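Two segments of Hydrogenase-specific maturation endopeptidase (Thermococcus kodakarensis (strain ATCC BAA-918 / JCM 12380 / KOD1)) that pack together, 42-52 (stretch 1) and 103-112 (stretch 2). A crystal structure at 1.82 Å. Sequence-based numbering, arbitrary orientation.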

# COMPACT_ATOMS: atom_id res chain seq x y z
N ARG A 42 -3.62 10.21 9.04
CA ARG A 42 -3.16 9.37 10.15
C ARG A 42 -1.64 9.35 10.25
O ARG A 42 -1.06 9.11 11.30
CB ARG A 42 -3.66 7.93 10.00
CG ARG A 42 -5.18 7.79 10.08
CD ARG A 42 -5.58 6.33 10.25
NE ARG A 42 -7.01 6.19 10.53
CZ ARG A 42 -7.65 5.02 10.58
NH1 ARG A 42 -6.99 3.89 10.37
NH2 ARG A 42 -8.95 4.99 10.84
N LEU A 43 -0.98 9.61 9.13
CA LEU A 43 0.46 9.59 9.09
C LEU A 43 1.07 10.75 9.88
O LEU A 43 2.21 10.66 10.34
CB LEU A 43 0.92 9.63 7.64
CG LEU A 43 2.42 9.61 7.34
CD1 LEU A 43 3.12 8.38 7.88
CD2 LEU A 43 2.57 9.70 5.85
N ALA A 44 0.35 11.86 9.99
CA ALA A 44 0.87 13.02 10.70
C ALA A 44 1.34 12.64 12.11
O ALA A 44 2.44 13.00 12.55
CB ALA A 44 -0.17 14.12 10.77
N ASN A 45 0.51 11.86 12.80
CA ASN A 45 0.81 11.45 14.17
C ASN A 45 1.83 10.31 14.28
O ASN A 45 2.34 10.03 15.36
CB ASN A 45 -0.48 11.04 14.88
CG ASN A 45 -1.40 12.21 15.11
OD1 ASN A 45 -0.96 13.30 15.48
ND2 ASN A 45 -2.70 12.00 14.89
N HIS A 46 2.13 9.66 13.16
CA HIS A 46 2.89 8.42 13.22
C HIS A 46 4.32 8.51 12.67
O HIS A 46 5.23 7.84 13.15
CB HIS A 46 2.12 7.33 12.47
CG HIS A 46 2.72 5.96 12.62
ND1 HIS A 46 2.41 5.12 13.67
CD2 HIS A 46 3.63 5.30 11.87
CE1 HIS A 46 3.08 3.99 13.54
NE2 HIS A 46 3.84 4.08 12.47
N TYR A 47 4.50 9.32 11.63
CA TYR A 47 5.79 9.38 10.94
C TYR A 47 6.91 9.78 11.88
O TYR A 47 6.75 10.70 12.69
CB TYR A 47 5.72 10.36 9.77
CG TYR A 47 7.01 10.39 8.97
CD1 TYR A 47 7.44 9.27 8.27
CD2 TYR A 47 7.77 11.55 8.89
CE1 TYR A 47 8.62 9.28 7.55
CE2 TYR A 47 8.96 11.57 8.17
CZ TYR A 47 9.37 10.45 7.49
OH TYR A 47 10.54 10.47 6.77
N ASN A 48 8.05 9.10 11.77
CA ASN A 48 9.19 9.35 12.65
C ASN A 48 10.51 9.42 11.88
O ASN A 48 11.55 8.94 12.35
CB ASN A 48 9.27 8.26 13.73
CG ASN A 48 10.24 8.62 14.86
OD1 ASN A 48 10.35 9.77 15.27
ND2 ASN A 48 10.95 7.61 15.36
N GLY A 49 10.47 10.00 10.68
CA GLY A 49 11.69 10.23 9.92
C GLY A 49 12.19 9.05 9.10
O GLY A 49 13.32 9.06 8.60
N GLU A 50 11.34 8.03 8.95
CA GLU A 50 11.72 6.82 8.21
C GLU A 50 12.16 7.21 6.82
O GLU A 50 11.58 8.11 6.22
CB GLU A 50 10.58 5.80 8.15
CG GLU A 50 10.25 5.12 9.47
CD GLU A 50 9.44 5.97 10.42
OE1 GLU A 50 8.97 7.06 10.05
OE2 GLU A 50 9.27 5.53 11.58
N GLU A 51 13.21 6.55 6.32
CA GLU A 51 13.81 6.96 5.06
C GLU A 51 13.23 6.21 3.87
O GLU A 51 13.49 6.57 2.72
CB GLU A 51 15.33 6.75 5.10
CG GLU A 51 16.05 7.52 6.22
CD GLU A 51 16.40 6.65 7.43
OE1 GLU A 51 15.60 5.76 7.80
OE2 GLU A 51 17.49 6.86 8.00
N ARG A 52 12.48 5.14 4.15
CA ARG A 52 11.81 4.35 3.13
C ARG A 52 10.37 4.15 3.55
O ARG A 52 10.10 3.85 4.71
CB ARG A 52 12.50 3.00 2.93
CG ARG A 52 11.91 2.16 1.79
CD ARG A 52 12.76 0.90 1.57
NE ARG A 52 14.12 1.28 1.16
CZ ARG A 52 15.19 0.48 1.27
NH1 ARG A 52 15.07 -0.73 1.77
NH2 ARG A 52 16.38 0.92 0.88
N LEU A 103 5.58 19.70 4.57
CA LEU A 103 5.76 20.05 5.98
C LEU A 103 6.89 19.30 6.67
O LEU A 103 7.26 19.64 7.80
CB LEU A 103 4.45 19.80 6.73
CG LEU A 103 3.31 20.75 6.36
CD1 LEU A 103 2.05 20.36 7.07
CD2 LEU A 103 3.68 22.20 6.68
N ASP A 104 7.44 18.28 6.01
CA ASP A 104 8.51 17.49 6.60
C ASP A 104 9.47 17.06 5.50
O ASP A 104 9.16 16.18 4.69
CB ASP A 104 7.91 16.28 7.35
CG ASP A 104 8.93 15.54 8.21
OD1 ASP A 104 10.15 15.61 7.93
OD2 ASP A 104 8.51 14.84 9.16
N GLU A 105 10.64 17.69 5.45
CA GLU A 105 11.63 17.40 4.41
C GLU A 105 12.07 15.95 4.39
O GLU A 105 12.48 15.44 3.34
CB GLU A 105 12.87 18.29 4.57
CG GLU A 105 12.85 19.59 3.76
CD GLU A 105 12.84 19.36 2.25
OE1 GLU A 105 13.42 18.35 1.79
OE2 GLU A 105 12.26 20.19 1.53
N ARG A 106 12.01 15.27 5.53
CA ARG A 106 12.43 13.88 5.56
C ARG A 106 11.46 13.02 4.79
O ARG A 106 11.86 12.08 4.10
CB ARG A 106 12.55 13.35 7.00
CG ARG A 106 13.47 14.17 7.89
CD ARG A 106 13.29 13.77 9.34
NE ARG A 106 11.92 14.00 9.78
CZ ARG A 106 11.45 13.64 10.96
NH1 ARG A 106 12.25 13.03 11.83
NH2 ARG A 106 10.18 13.89 11.27
N LEU A 107 10.17 13.35 4.93
CA LEU A 107 9.12 12.62 4.23
C LEU A 107 9.20 12.91 2.75
O LEU A 107 9.03 12.02 1.92
CB LEU A 107 7.74 12.99 4.77
CG LEU A 107 6.59 12.15 4.21
CD1 LEU A 107 6.76 10.70 4.55
CD2 LEU A 107 5.27 12.66 4.78
N LYS A 108 9.46 14.17 2.44
CA LYS A 108 9.57 14.59 1.04
C LYS A 108 10.69 13.84 0.33
O LYS A 108 10.53 13.45 -0.83
CB LYS A 108 9.80 16.10 0.96
CG LYS A 108 9.80 16.65 -0.47
CD LYS A 108 9.27 18.06 -0.51
CE LYS A 108 10.34 19.03 -0.95
NZ LYS A 108 9.74 20.33 -1.37
N ARG A 109 11.81 13.62 1.02
CA ARG A 109 12.98 12.98 0.41
C ARG A 109 13.00 11.46 0.57
O ARG A 109 13.89 10.78 0.05
CB ARG A 109 14.27 13.57 1.01
N ALA A 110 12.01 10.91 1.28
CA ALA A 110 11.99 9.48 1.56
C ALA A 110 11.81 8.66 0.29
O ALA A 110 11.18 9.11 -0.67
CB ALA A 110 10.86 9.15 2.56
N GLU A 111 12.34 7.44 0.30
CA GLU A 111 12.21 6.52 -0.82
C GLU A 111 10.83 5.87 -0.79
O GLU A 111 10.50 5.21 0.18
CB GLU A 111 13.30 5.46 -0.75
CG GLU A 111 13.35 4.51 -1.92
CD GLU A 111 14.46 3.49 -1.76
OE1 GLU A 111 15.40 3.75 -0.97
OE2 GLU A 111 14.39 2.42 -2.39
N ILE A 112 10.04 6.07 -1.83
CA ILE A 112 8.67 5.55 -1.83
C ILE A 112 8.53 4.32 -2.72
O ILE A 112 8.95 4.32 -3.86
CB ILE A 112 7.66 6.59 -2.31
CG1 ILE A 112 7.90 7.95 -1.64
CG2 ILE A 112 6.22 6.08 -2.07
CD1 ILE A 112 7.75 7.94 -0.13
O HOH W 1 8.33 13.28 13.21

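This is a small mixed contact in which one tyrosine packs against the start of a helix, an arginine held by its own capping aspartate covers a glycine, and a single parallel strand bridge closes the far end. About 490 Å² is buried in all, counting both sides, and Tyr 47 has the largest share of any residue.

Tyr 47 points toward the second stretch and lays one face of its ring on Leu 107. The CD1 methyl of Leu 107 sits 4.0 Å from the ring centroid and only 17° off the ring normal, a well-centred CH-pi contact. The same leucine reaches Leu 43 with its other methyl, Leu 107 CD2 lying 4.1 Å from Leu 43 CD2, so one branched side chain serves two apolar neighbours. The tyrosine hydroxyl is not left unpaired beside the helix: Tyr 47 OH donates to Glu 50 O at 2.6 Å, tying the ring's tip back to its own loop. Although Tyr 47 OH also lies 3.4 Å from Leu 107 N, the angle is too poor for a hydrogen bond, and that amide is directed instead, weakly, to Asp 104 O.

Asp 104 organises the polar side. As the N-cap, it accepts from the backbone with Arg 106 N to Asp 104 OD1 at 3.1 Å, and it also grips the arginine side chain through two bonds, Arg 106 NE to Asp 104 OD1 at 3.0 Å and Arg 106 NH2 to Asp 104 OD2 at 2.9 Å. This two-pronged salt bridge fixes the guanidinium, while Asp 104 OD2 also meets the edge of the tyrosine ring, 3.4 Å from Tyr 47 CD2. A water extends the network across the contact, donating to Tyr 47 O at 3.1 Å and accepting from Arg 106 NH2 at 2.7 Å.

Gly 49 lies over a face of that guanidinium, its CA 3.4 Å from Arg 106 NH1. An ideal CB here would come within 2.6 Å of Arg 106 NH1, a clash, and the backbone angles of 84°/13° would also jam it against the preceding carbonyl oxygen. Glycine is therefore called for twice, by the local turn and by the neighbour. Just before it, Asn 48 N donates to Glu 50 OE1 at 2.8 Å, a bond that braces the turn.

At the far end the backbones come closest. Glu 111 N donates to Glu 51 O at 2.8 Å and a nearly straight 170°, and the same oxygen receives a CA-H...O contact from Ala 110 CA at 3.5 Å. One residue on, Arg 52 CA approaches Glu 111 O at 3.3 Å in a second such contact. Arg 52 and Glu 111 form the parallel bridge and send their side chains to the same face of the sheet, where Arg 52 NE and Glu 111 OE1 make a salt bridge at 3.5 Å. The rule is economical: register brings opposite charges side by side.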